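Local coordinates for Serine/threonine-protein kinase-like protein ACR4 (Arabidopsis thaliana, PDB 7A0J), which acts as a membrane receptor kinase that responds to the CLE40 peptide and controls formative cell divisions in root meristems, here represented by its extracellular beta-propeller, at residues 5-10 against 16-21; 89-94 against 124-129; 100-105 against 148-153. All coordinates share one frame; numbering follows the deposited sequence.

Interaction 1: 5-10 against 16-21; sequences SSIAIS and SVFCGL
Ala8 with Cys19 and Ser10 with Val17 are the hydrogen-bonded pairs of an antiparallel beta hairpin, strands 7-10 and 17-21, which strand 29-33 extends to a three-stranded blade of the extracellular beta-propeller. Backbone bonds do most of the joining. Ala8 N gives to Cys19 O at 2.8 Å and Cys19 N returns the bond to Ala8 O; Ser10 N gives to Val17 O at 2.7 Å, with Val17 N answering to Ser10 O. Leu21 N bonds to Ser6 O, 2.8 Å away, where the first strand begins. At the non-hydrogen-bonded pairs the backbones close up through CA-H...O contacts, such as Ile9 CA to Val17 O at 3.2 Å.

Apolar contacts lie on the face of Ile7, Ile9 and Phe18. The Phe18 ring, whose CG stands opposite the backbone N (chi1 172°), slants across to the first strand: CZ meets Ile7 CG2 at 3.5 Å, and CD2 lies 4.1 Å from Ile9 CG1. Strands 274-277 and 281-285 pack against this face. On the other face, Ala8, Ser10 and Cys19 touch Met58, Cys19 forms a disulfide with Cys31, and Ser10 OG is hydrogen-bonded to Phe57 O. Across from Ile7, Gly20 has no side chain to crowd the methyl CG2, which sits 4.0 Å from Gly20 CA.

Interaction 2: 89-94 against 124-129; sequences AEYLEV and DCWGYN
Tyr91 reaches Asp124 and Trp126 with the far end of its ring, while the backbones of 89-94 and 124-129 stay well apart; the nearest CA atoms, those of Tyr91 and Asp124, are 9.3 Å from each other.

The polar part is one short hydrogen bond, from Tyr91 OH to Asp124 OD2 at 2.7 Å. The hydroxyl meets OD2 on its anti side, 28° out of the carboxylate plane, and the ring and carboxylate planes stand steeply to each other. OD1 of the same carboxylate accepts from Asn133 ND2, so each oxygen has a partner and the group is probably held against rotation. Both donors would be expected to favour the ionised form of Asp124.

The aromatic part is an offset edge-to-face pair: the six-membered ring of Trp126 turns its edge toward the face of Tyr91, with centroids 5.9 Å apart and planes at 62°. Its leading atom is Trp126 CH2, which comes within 3.9 Å of Tyr91 CZ and 3.7 Å of Tyr91 OH. On the five-membered ring, Trp126 NE1 is hydrogen-bonded to Pro84 O, which helps to hold the indole in this orientation. With CG set opposite the carbonyl carbon (chi1 -56°), the indole runs back beside its own strand, and Asp124 C sits 4.0 Å above one of its faces.

Packing completes the contact: Pro68 and Met85 touch the side chains of both Tyr91 and Trp126, while Arg105 lies against Tyr91 and Asp124. The chain turns a corner at Leu92; Tyr91, just before it, pairs through its backbone with His66, and its side chain reaches strand 120-127, with strand 100-105 lying between 91-96 and 120-127. Trp126 belongs to a Cys-Trp-Gly sequence that recurs in most of the repeats, each a blade of the beta-propeller.

Interaction 3: 100-105 against 148-153; sequences HLCGLR and EFNCAL
Cys102 and Asn150 face each other with their CA atoms 7.6 Å apart, too far for strand pairing: strand 100-105 and strand 150-154 belong to two different sheets and meet through side chains.

Asn150 reaches across and places its amide beside both His100 and Cys102. The amide carbon, Asn150 CG, lies in the plane of the imidazole at its edge, 3.9 Å from His100 NE2. The amide itself is turned steeply against the ring, with the two planes 74° apart. Cys102 borders the same amide, its SG 3.8 Å from Asn150 CG. That sulfur stands opposite the carbonyl carbon of its own residue (chi1 -69°), beside the backbone N, and is joined in a disulfide to Cys125. Asn150 CB also lies 4.0 Å from His100 NE2.

Strand 100-105 lies at the start of the third repeat and segment 148-153 in the fourth, so this is a contact between neighbouring blades of the RCC1-like beta-propeller. Ala145, on the strand next to 150-154, touches both His100 and Asn150, and Met130 packs on His100 and Cys102.

The imidazole also lies near the backbone of the second segment: His100 CE1 is 3.5 Å from Phe149 O. With chi1 at 91°, off a staggered setting, the ring is turned toward that segment. With an alanine here, the edge that Asn150 and Phe149 O lie against would be gone, and the Asn150 amide would probably be freer to turn. The Phe149 side chain starts away from strand 100-105 and touches Ala186 on strand 181-186, while Cys151 is tied to Cys162 within its own blade.

From the N terminus, interaction 1 comes first and closes a five-residue turn, completing the hairpin of the first repeat before the others begin. Interactions 2 and 3 then cross: 89-94 opens one, 100-105 opens the other, 124-129 closes interaction 2 over 29 intervening residues, and 148-153 closes interaction 3 over 42. Interaction 2 ties the corner before strand 93-94 to strand 120-127 of the third repeat's blade, and interaction 3 joins that blade to the next. Their centres are about 7 Å apart, and they touch through the Cys102-Cys125 disulfide and the packing of Tyr91 on Gly103. Interaction 1 lies apart, its centre about 18 Å from either of theirs, across the propeller's centre from interaction 3.

Interaction 1: 5-10 against 16-21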
ATOM      1  N   SER A   5       3.431  -1.259   4.086  1.00 34.44           N
ATOM      2  CA  SER A   5       3.871  -2.675   4.146  1.00 35.35           C
ATOM      3  C   SER A   5       5.398  -2.739   4.259  1.00 34.92           C
ATOM      4  O   SER A   5       6.050  -1.691   4.089  1.00 33.91           O
ATOM      5  CB  SER A   5       3.355  -3.423   2.941  1.00 35.42           C
ATOM      6  OG  SER A   5       3.795  -4.773   2.942  1.00 37.09           O
ATOM      7  N   SER A   6       5.936  -3.925   4.547  1.00 35.94           N
ATOM      8  CA  SER A   6       7.394  -4.212   4.567  1.00 36.27           C
ATOM      9  C   SER A   6       7.916  -4.299   3.127  1.00 35.02           C
ATOM     10  O   SER A   6       9.145  -4.256   2.950  1.00 35.02           O
ATOM     11  CB  SER A   6       7.696  -5.466   5.352  1.00 38.64           C
ATOM     12  OG  SER A   6       7.272  -6.625   4.647  1.00 39.65           O
ATOM     13  N   ILE A   7       7.013  -4.427   2.147  1.00 34.19           N
ATOM     14  CA  ILE A   7       7.324  -4.432   0.686  1.00 33.17           C
ATOM     15  C   ILE A   7       6.362  -3.472  -0.029  1.00 32.09           C
ATOM     16  O   ILE A   7       5.220  -3.317   0.438  1.00 32.39           O
ATOM     17  CB  ILE A   7       7.261  -5.864   0.117  1.00 34.47           C
ATOM     18  CG1 ILE A   7       5.879  -6.501   0.297  1.00 35.53           C
ATOM     19  CG2 ILE A   7       8.361  -6.719   0.730  1.00 35.88           C
ATOM     20  CD1 ILE A   7       5.697  -7.808  -0.440  1.00 36.89           C
ATOM     21  N   ALA A   8       6.821  -2.847  -1.115  1.00 30.98           N
ATOM     22  CA  ALA A   8       6.066  -1.837  -1.894  1.00 30.17           C
ATOM     23  C   ALA A   8       6.573  -1.818  -3.340  1.00 29.83           C
ATOM     24  O   ALA A   8       7.717  -2.259  -3.578  1.00 29.58           O
ATOM     25  CB  ALA A   8       6.196  -0.480  -1.245  1.00 29.48           C
ATOM     26  N   ILE A   9       5.740  -1.327  -4.259  1.00 29.98           N
ATOM     27  CA  ILE A   9       6.026  -1.288  -5.722  1.00 30.48           C
ATOM     28  C   ILE A   9       5.782   0.128  -6.254  1.00 30.37           C
ATOM     29  O   ILE A   9       4.730   0.722  -5.926  1.00 30.29           O
ATOM     30  CB  ILE A   9       5.180  -2.332  -6.477  1.00 31.93           C
ATOM     31  CG1 ILE A   9       5.678  -3.755  -6.204  1.00 32.67           C
ATOM     32  CG2 ILE A   9       5.135  -2.025  -7.969  1.00 32.65           C
ATOM     33  CD1 ILE A   9       4.834  -4.841  -6.833  1.00 34.16           C
ATOM     34  N   SER A  10       6.739   0.630  -7.037  1.00 30.21           N
ATOM     35  CA  SER A  10       6.603   1.858  -7.862  0.59 30.68           C
ATOM     36  C   SER A  10       6.427   1.451  -9.328  1.00 31.96           C
ATOM     37  O   SER A  10       6.946   0.380  -9.704  1.00 31.89           O
ATOM     38  CB  SER A  10       7.782   2.772  -7.673  0.59 30.04           C
ATOM     39  OG  SER A  10       7.855   3.221  -6.328  0.59 29.30           O
ATOM     40  N   SER A  16       9.518   0.253 -13.417  1.00 39.00           N
ATOM     41  CA  SER A  16       8.912  -0.584 -12.350  1.00 38.42           C
ATOM     42  C   SER A  16       9.969  -0.879 -11.283  1.00 37.44           C
ATOM     43  O   SER A  16      11.065  -1.339 -11.664  1.00 39.00           O
ATOM     44  CB  SER A  16       8.367  -1.859 -12.925  1.00 39.83           C
ATOM     45  OG  SER A  16       9.373  -2.543 -13.657  1.00 41.01           O
ATOM     46  N   VAL A  17       9.658  -0.626 -10.010  1.00 35.62           N
ATOM     47  CA  VAL A  17      10.594  -0.874  -8.874  1.00 34.67           C
ATOM     48  C   VAL A  17       9.842  -1.578  -7.740  1.00 34.24           C
ATOM     49  O   VAL A  17       8.703  -1.181  -7.432  1.00 33.50           O
ATOM     50  CB  VAL A  17      11.266   0.425  -8.391  1.00 33.97           C
ATOM     51  CG1 VAL A  17      12.163   0.189  -7.186  1.00 33.78           C
ATOM     52  CG2 VAL A  17      12.054   1.090  -9.508  1.00 34.78           C
ATOM     53  N   PHE A  18      10.486  -2.588  -7.155  1.00 34.40           N
ATOM     54  CA  PHE A  18      10.092  -3.255  -5.891  1.00 34.33           C
ATOM     55  C   PHE A  18      11.097  -2.837  -4.815  1.00 33.81           C
ATOM     56  O   PHE A  18      12.316  -2.945  -5.064  1.00 34.00           O
ATOM     57  CB  PHE A  18      10.058  -4.773  -6.088  1.00 35.84           C
ATOM     58  CG  PHE A  18       9.868  -5.584  -4.832  1.00 36.59           C
ATOM     59  CD1 PHE A  18      10.945  -5.897  -4.016  1.00 37.25           C
ATOM     60  CD2 PHE A  18       8.613  -6.054  -4.473  1.00 37.08           C
ATOM     61  CE1 PHE A  18      10.770  -6.649  -2.864  1.00 38.26           C
ATOM     62  CE2 PHE A  18       8.439  -6.807  -3.322  1.00 38.00           C
ATOM     63  CZ  PHE A  18       9.519  -7.103  -2.520  1.00 38.54           C
ATOM     64  N   CYS A  19      10.604  -2.348  -3.676  1.00 33.03           N
ATOM     65  CA  CYS A  19      11.420  -2.042  -2.473  1.00 33.33           C
ATOM     66  C   CYS A  19      10.884  -2.850  -1.288  1.00 33.78           C
ATOM     67  O   CYS A  19       9.651  -3.006  -1.185  1.00 33.70           O
ATOM     68  CB  CYS A  19      11.422  -0.551  -2.156  1.00 32.49           C
ATOM     69  SG  CYS A  19      12.046   0.468  -3.517  1.00 32.52           S
ATOM     70  N   GLY A  20      11.788  -3.354  -0.448  1.00 34.65           N
ATOM     71  CA  GLY A  20      11.459  -4.124   0.763  1.00 36.18           C
ATOM     72  C   GLY A  20      12.393  -3.775   1.905  1.00 37.27           C
ATOM     73  O   GLY A  20      13.528  -3.340   1.628  1.00 36.78           O
ATOM     74  N   LEU A  21      11.929  -3.942   3.144  1.00 38.71           N
ATOM     75  CA  LEU A  21      12.773  -3.835   4.361  1.00 41.16           C
ATOM     76  C   LEU A  21      13.645  -5.094   4.435  1.00 44.04           C
ATOM     77  O   LEU A  21      13.109  -6.191   4.170  1.00 44.75           O
ATOM     78  CB  LEU A  21      11.880  -3.687   5.599  1.00 42.03           C
ATOM     79  CG  LEU A  21      10.896  -2.515   5.572  1.00 40.51           C
ATOM     80  CD1 LEU A  21      10.087  -2.457   6.857  1.00 41.97           C
ATOM     81  CD2 LEU A  21      11.615  -1.195   5.340  1.00 39.59           C
TER

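Interaction 2: 89-94 against 124-129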
ATOM      1  N   ALA A  89       6.262  16.953  13.584  1.00 51.27           N
ATOM      2  CA  ALA A  89       5.037  16.160  13.317  1.00 50.73           C
ATOM      3  C   ALA A  89       5.418  14.690  13.117  1.00 49.45           C
ATOM      4  O   ALA A  89       6.386  14.426  12.377  1.00 48.17           O
ATOM      5  CB  ALA A  89       4.308  16.704  12.112  1.00 49.65           C
ATOM      6  N   GLU A  90       4.684  13.778  13.762  1.00 50.15           N
ATOM      7  CA  GLU A  90       4.890  12.306  13.682  1.00 49.47           C
ATOM      8  C   GLU A  90       3.666  11.658  13.028  1.00 48.58           C
ATOM      9  O   GLU A  90       2.552  12.200  13.178  1.00 49.39           O
ATOM     10  CB  GLU A  90       5.123  11.721  15.074  1.00 52.00           C
ATOM     11  CG  GLU A  90       6.315  12.323  15.790  1.00 53.39           C
ATOM     12  CD  GLU A  90       6.639  11.653  17.113  1.00 56.30           C
ATOM     13  OE1 GLU A  90       6.755  12.370  18.122  1.00 58.92           O
ATOM     14  OE2 GLU A  90       6.774  10.415  17.126  1.00 56.57           O
ATOM     15  N   TYR A  91       3.879  10.533  12.340  1.00 47.20           N
ATOM     16  CA  TYR A  91       2.852   9.785  11.572  1.00 46.21           C
ATOM     17  C   TYR A  91       2.919   8.301  11.947  1.00 46.46           C
ATOM     18  O   TYR A  91       4.022   7.799  12.245  1.00 46.46           O
ATOM     19  CB  TYR A  91       3.044  10.030  10.072  1.00 44.21           C
ATOM     20  CG  TYR A  91       2.744  11.447   9.652  1.00 44.41           C
ATOM     21  CD1 TYR A  91       3.690  12.450   9.790  1.00 44.54           C
ATOM     22  CD2 TYR A  91       1.500  11.797   9.149  1.00 44.76           C
ATOM     23  CE1 TYR A  91       3.416  13.759   9.427  1.00 44.88           C
ATOM     24  CE2 TYR A  91       1.209  13.100   8.780  1.00 45.24           C
ATOM     25  CZ  TYR A  91       2.170  14.086   8.919  1.00 45.29           C
ATOM     26  OH  TYR A  91       1.894  15.373   8.557  1.00 46.10           O
ATOM     27  N   LEU A  92       1.761   7.633  11.948  1.00 46.90           N
ATOM     28  CA  LEU A  92       1.611   6.191  12.289  1.00 47.56           C
ATOM     29  C   LEU A  92       1.693   5.350  11.011  1.00 45.36           C
ATOM     30  O   LEU A  92       2.250   4.236  11.076  1.00 45.26           O
ATOM     31  CB  LEU A  92       0.267   5.982  12.996  1.00 49.79           C
ATOM     32  CG  LEU A  92       0.079   6.751  14.301  1.00 52.45           C
ATOM     33  CD1 LEU A  92      -1.336   6.577  14.834  1.00 54.73           C
ATOM     34  CD2 LEU A  92       1.098   6.313  15.343  1.00 54.16           C
ATOM     35  N   GLU A  93       1.142   5.859   9.904  1.00 43.91           N
ATOM     36  CA  GLU A  93       1.051   5.148   8.601  1.00 42.30           C
ATOM     37  C   GLU A  93       1.225   6.138   7.446  1.00 40.84           C
ATOM     38  O   GLU A  93       0.971   7.340   7.645  1.00 41.29           O
ATOM     39  CB  GLU A  93      -0.301   4.450   8.451  1.00 43.06           C
ATOM     40  CG  GLU A  93      -0.595   3.434   9.539  1.00 44.85           C
ATOM     41  CD  GLU A  93      -1.892   2.669   9.345  1.00 45.76           C
ATOM     42  OE1 GLU A  93      -2.321   2.515   8.183  1.00 44.70           O
ATOM     43  OE2 GLU A  93      -2.473   2.232  10.356  1.00 47.82           O
ATOM     44  N   VAL A  94       1.639   5.623   6.287  1.00 39.61           N
ATOM     45  CA  VAL A  94       1.658   6.347   4.982  1.00 38.71           C
ATOM     46  C   VAL A  94       1.074   5.410   3.923  1.00 38.05           C
ATOM     47  O   VAL A  94       1.359   4.200   3.984  1.00 37.88           O
ATOM     48  CB  VAL A  94       3.076   6.826   4.606  1.00 38.22           C
ATOM     49  CG1 VAL A  94       3.561   7.924   5.541  1.00 38.92           C
ATOM     50  CG2 VAL A  94       4.083   5.686   4.559  1.00 37.97           C
ATOM     51  N   ASP A 124      -3.183  13.837   6.797  1.00 46.42           N
ATOM     52  CA  ASP A 124      -2.544  14.812   5.876  1.00 46.16           C
ATOM     53  C   ASP A 124      -2.222  14.102   4.558  1.00 45.59           C
ATOM     54  O   ASP A 124      -1.603  13.020   4.611  1.00 45.19           O
ATOM     55  CB  ASP A 124      -1.271  15.403   6.485  1.00 46.11           C
ATOM     56  CG  ASP A 124      -1.500  16.103   7.810  1.00 47.03           C
ATOM     57  OD1 ASP A 124      -2.456  16.895   7.889  1.00 48.05           O
ATOM     58  OD2 ASP A 124      -0.725  15.844   8.751  1.00 47.32           O
ATOM     59  N   CYS A 125      -2.629  14.688   3.431  1.00 45.80           N
ATOM     60  CA  CYS A 125      -2.357  14.166   2.066  1.00 45.94           C
ATOM     61  C   CYS A 125      -1.623  15.235   1.248  1.00 46.15           C
ATOM     62  O   CYS A 125      -1.896  16.432   1.457  1.00 46.64           O
ATOM     63  CB  CYS A 125      -3.644  13.711   1.387  1.00 47.12           C
ATOM     64  SG  CYS A 125      -4.531  12.443   2.333  1.00 47.44           S
ATOM     65  N   TRP A 126      -0.710  14.799   0.373  1.00 46.04           N
ATOM     66  CA  TRP A 126       0.093  15.649  -0.548  1.00 46.51           C
ATOM     67  C   TRP A 126      -0.034  15.113  -1.977  1.00 48.23           C
ATOM     68  O   TRP A 126      -0.015  13.879  -2.140  1.00 48.15           O
ATOM     69  CB  TRP A 126       1.566  15.670  -0.120  1.00 45.41           C
ATOM     70  CG  TRP A 126       1.808  16.114   1.289  1.00 44.46           C
ATOM     71  CD1 TRP A 126       2.079  17.382   1.713  1.00 44.65           C
ATOM     72  CD2 TRP A 126       1.827  15.284   2.465  1.00 43.72           C
ATOM     73  NE1 TRP A 126       2.258  17.399   3.070  1.00 44.54           N
ATOM     74  CE2 TRP A 126       2.108  16.129   3.559  1.00 43.75           C
ATOM     75  CE3 TRP A 126       1.630  13.918   2.701  1.00 43.31           C
ATOM     76  CZ2 TRP A 126       2.199  15.651   4.865  1.00 43.72           C
ATOM     77  CZ3 TRP A 126       1.719  13.446   3.991  1.00 43.24           C
ATOM     78  CH2 TRP A 126       2.001  14.303   5.057  1.00 43.42           C
ATOM     79  N   GLY A 127      -0.139  16.007  -2.965  1.00 50.33           N
ATOM     80  CA  GLY A 127      -0.007  15.671  -4.396  1.00 52.83           C
ATOM     81  C   GLY A 127      -1.023  16.385  -5.267  1.00 55.64           C
ATOM     82  O   GLY A 127      -1.561  17.416  -4.825  1.00 56.29           O
ATOM     83  N   TYR A 128      -1.255  15.847  -6.470  1.00 58.64           N
ATOM     84  CA  TYR A 128      -2.164  16.394  -7.512  1.00 61.99           C
ATOM     85  C   TYR A 128      -3.604  16.404  -6.987  1.00 63.62           C
ATOM     86  O   TYR A 128      -4.185  15.315  -6.802  1.00 64.50           O
ATOM     87  CB  TYR A 128      -2.060  15.573  -8.800  1.00 64.26           C
ATOM     88  N   ASN A 129      -4.141  17.606  -6.741  1.00 64.79           N
ATOM     89  CA  ASN A 129      -5.561  17.861  -6.372  1.00 66.93           C
ATOM     90  C   ASN A 129      -5.915  17.116  -5.078  1.00 65.19           C
ATOM     91  O   ASN A 129      -7.073  16.665  -4.959  1.00 67.50           O
ATOM     92  CB  ASN A 129      -6.509  17.474  -7.511  1.00 70.85           C
TER

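Interaction 3: 100-105 against 148-153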
ATOM      1  N   HIS A 100      -0.391  10.878  -5.378  1.00 46.84           N
ATOM      2  CA  HIS A 100      -0.672  11.440  -4.030  1.00 46.27           C
ATOM      3  C   HIS A 100      -0.104  10.526  -2.940  1.00 44.18           C
ATOM      4  O   HIS A 100       0.044   9.314  -3.184  1.00 42.94           O
ATOM      5  CB  HIS A 100      -2.179  11.697  -3.852  1.00 47.95           C
ATOM      6  CG  HIS A 100      -2.927  10.548  -3.262  1.00 47.06           C
ATOM      7  ND1 HIS A 100      -3.545   9.587  -4.038  1.00 47.80           N
ATOM      8  CD2 HIS A 100      -3.148  10.196  -1.978  1.00 45.93           C
ATOM      9  CE1 HIS A 100      -4.119   8.696  -3.255  1.00 47.00           C
ATOM     10  NE2 HIS A 100      -3.886   9.044  -1.987  1.00 45.91           N
ATOM     11  N   LEU A 101       0.194  11.116  -1.781  1.00 44.12           N
ATOM     12  CA  LEU A 101       0.604  10.417  -0.536  1.00 43.08           C
ATOM     13  C   LEU A 101      -0.262  10.936   0.616  1.00 43.94           C
ATOM     14  O   LEU A 101      -0.440  12.163   0.699  1.00 44.91           O
ATOM     15  CB  LEU A 101       2.088  10.694  -0.281  1.00 42.31           C
ATOM     16  CG  LEU A 101       2.645  10.138   1.028  1.00 41.41           C
ATOM     17  CD1 LEU A 101       2.663   8.618   1.000  1.00 40.81           C
ATOM     18  CD2 LEU A 101       4.039  10.684   1.296  1.00 41.23           C
ATOM     19  N   CYS A 102      -0.786  10.037   1.453  1.00 43.16           N
ATOM     20  CA  CYS A 102      -1.535  10.370   2.697  1.00 42.96           C
ATOM     21  C   CYS A 102      -0.788   9.805   3.907  1.00 42.57           C
ATOM     22  O   CYS A 102      -0.280   8.673   3.810  1.00 43.20           O
ATOM     23  CB  CYS A 102      -2.959   9.830   2.666  1.00 44.36           C
ATOM     24  SG  CYS A 102      -4.021  10.667   1.460  1.00 46.30           S
ATOM     25  N   GLY A 103      -0.721  10.582   4.992  1.00 42.14           N
ATOM     26  CA  GLY A 103      -0.111  10.184   6.274  1.00 42.66           C
ATOM     27  C   GLY A 103      -1.114  10.261   7.412  1.00 43.04           C
ATOM     28  O   GLY A 103      -1.777  11.308   7.541  1.00 42.48           O
ATOM     29  N   LEU A 104      -1.231   9.190   8.201  1.00 44.24           N
ATOM     30  CA  LEU A 104      -2.055   9.159   9.438  1.00 45.23           C
ATOM     31  C   LEU A 104      -1.277   9.868  10.554  1.00 46.27           C
ATOM     32  O   LEU A 104      -0.337   9.259  11.102  1.00 46.83           O
ATOM     33  CB  LEU A 104      -2.378   7.704   9.798  1.00 45.97           C
ATOM     34  CG  LEU A 104      -3.380   7.512  10.935  1.00 46.63           C
ATOM     35  CD1 LEU A 104      -4.712   8.173  10.608  1.00 46.81           C
ATOM     36  CD2 LEU A 104      -3.578   6.035  11.233  1.00 47.63           C
ATOM     37  N   ARG A 105      -1.646  11.121  10.844  1.00 47.34           N
ATOM     38  CA  ARG A 105      -0.948  12.022  11.802  1.00 49.43           C
ATOM     39  C   ARG A 105      -1.110  11.471  13.224  1.00 51.17           C
ATOM     40  O   ARG A 105      -2.259  11.248  13.637  1.00 52.00           O
ATOM     41  CB  ARG A 105      -1.510  13.442  11.683  1.00 50.09           C
ATOM     42  CG  ARG A 105      -0.877  14.468  12.613  1.00 52.02           C
ATOM     43  CD  ARG A 105       0.417  15.050  12.078  1.00 52.48           C
ATOM     44  NE  ARG A 105       0.743  16.313  12.733  1.00 54.73           N
ATOM     45  CZ  ARG A 105       1.294  16.434  13.939  1.00 57.24           C
ATOM     46  NH1 ARG A 105       1.544  17.638  14.430  1.00 59.47           N
ATOM     47  NH2 ARG A 105       1.596  15.362  14.656  1.00 57.86           N
ATOM     48  N   GLU A 148      -7.472   7.802  -7.368  1.00 57.23           N
ATOM     49  CA  GLU A 148      -8.137   9.121  -7.172  1.00 60.14           C
ATOM     50  C   GLU A 148      -8.905   9.147  -5.843  1.00 58.75           C
ATOM     51  O   GLU A 148      -9.824   9.979  -5.719  1.00 61.31           O
ATOM     52  CB  GLU A 148      -9.076   9.409  -8.347  1.00 64.19           C
ATOM     53  CG  GLU A 148      -8.403   9.297  -9.704  1.00 66.26           C
ATOM     54  CD  GLU A 148      -9.296   9.621 -10.890  1.00 70.98           C
ATOM     55  OE1 GLU A 148     -10.109  10.562 -10.782  1.00 73.95           O
ATOM     56  OE2 GLU A 148      -9.176   8.931 -11.923  1.00 72.13           O
ATOM     57  N   PHE A 149      -8.531   8.294  -4.881  1.00 55.34           N
ATOM     58  CA  PHE A 149      -9.147   8.215  -3.529  1.00 54.21           C
ATOM     59  C   PHE A 149      -8.161   7.575  -2.545  1.00 51.36           C
ATOM     60  O   PHE A 149      -7.131   7.026  -2.987  1.00 49.98           O
ATOM     61  CB  PHE A 149     -10.454   7.417  -3.577  1.00 54.46           C
ATOM     62  CG  PHE A 149     -10.283   5.950  -3.884  1.00 52.17           C
ATOM     63  CD1 PHE A 149     -10.128   5.023  -2.866  1.00 49.56           C
ATOM     64  CD2 PHE A 149     -10.263   5.499  -5.195  1.00 53.09           C
ATOM     65  CE1 PHE A 149      -9.962   3.675  -3.152  1.00 47.97           C
ATOM     66  CE2 PHE A 149     -10.100   4.152  -5.479  1.00 51.41           C
ATOM     67  CZ  PHE A 149      -9.950   3.243  -4.458  1.00 48.82           C
ATOM     68  N   ASN A 150      -8.485   7.642  -1.249  1.00 51.05           N
ATOM     69  CA  ASN A 150      -7.749   6.963  -0.147  1.00 49.02           C
ATOM     70  C   ASN A 150      -8.775   6.412   0.850  1.00 49.32           C
ATOM     71  O   ASN A 150      -9.803   7.085   1.073  1.00 51.33           O
ATOM     72  CB  ASN A 150      -6.741   7.904   0.520  1.00 48.94           C
ATOM     73  CG  ASN A 150      -5.529   7.183   1.073  1.00 46.90           C
ATOM     74  OD1 ASN A 150      -5.630   6.431   2.040  1.00 46.11           O
ATOM     75  ND2 ASN A 150      -4.374   7.409   0.470  1.00 46.65           N
ATOM     76  N   CYS A 151      -8.519   5.225   1.410  1.00 48.10           N
ATOM     77  CA  CYS A 151      -9.424   4.533   2.367  1.00 48.71           C
ATOM     78  C   CYS A 151      -8.697   4.270   3.687  1.00 47.57           C
ATOM     79  O   CYS A 151      -7.468   4.462   3.740  1.00 46.32           O
ATOM     80  CB  CYS A 151      -9.946   3.219   1.799  1.00 48.90           C
ATOM     81  SG  CYS A 151     -10.933   3.433   0.296  1.00 51.82           S
ATOM     82  N   ALA A 152      -9.453   3.855   4.705  1.00 48.33           N
ATOM     83  CA  ALA A 152      -8.968   3.486   6.054  1.00 48.04           C
ATOM     84  C   ALA A 152     -10.071   2.719   6.790  1.00 49.52           C
ATOM     85  O   ALA A 152     -11.247   2.834   6.384  1.00 50.50           O
ATOM     86  CB  ALA A 152      -8.560   4.726   6.812  1.00 48.64           C
ATOM     87  N   LEU A 153      -9.693   1.958   7.822  1.00 49.76           N
ATOM     88  CA  LEU A 153     -10.631   1.197   8.687  1.00 51.84           C
ATOM     89  C   LEU A 153     -10.882   1.991   9.970  1.00 53.99           C
ATOM     90  O   LEU A 153      -9.909   2.520  10.537  1.00 53.28           O
ATOM     91  CB  LEU A 153     -10.037  -0.180   9.001  1.00 51.35           C
ATOM     92  CG  LEU A 153      -9.956  -1.145   7.821  1.00 50.17           C
ATOM     93  CD1 LEU A 153      -9.287  -2.448   8.235  1.00 50.26           C
ATOM     94  CD2 LEU A 153     -11.336  -1.413   7.239  1.00 51.47           C
TER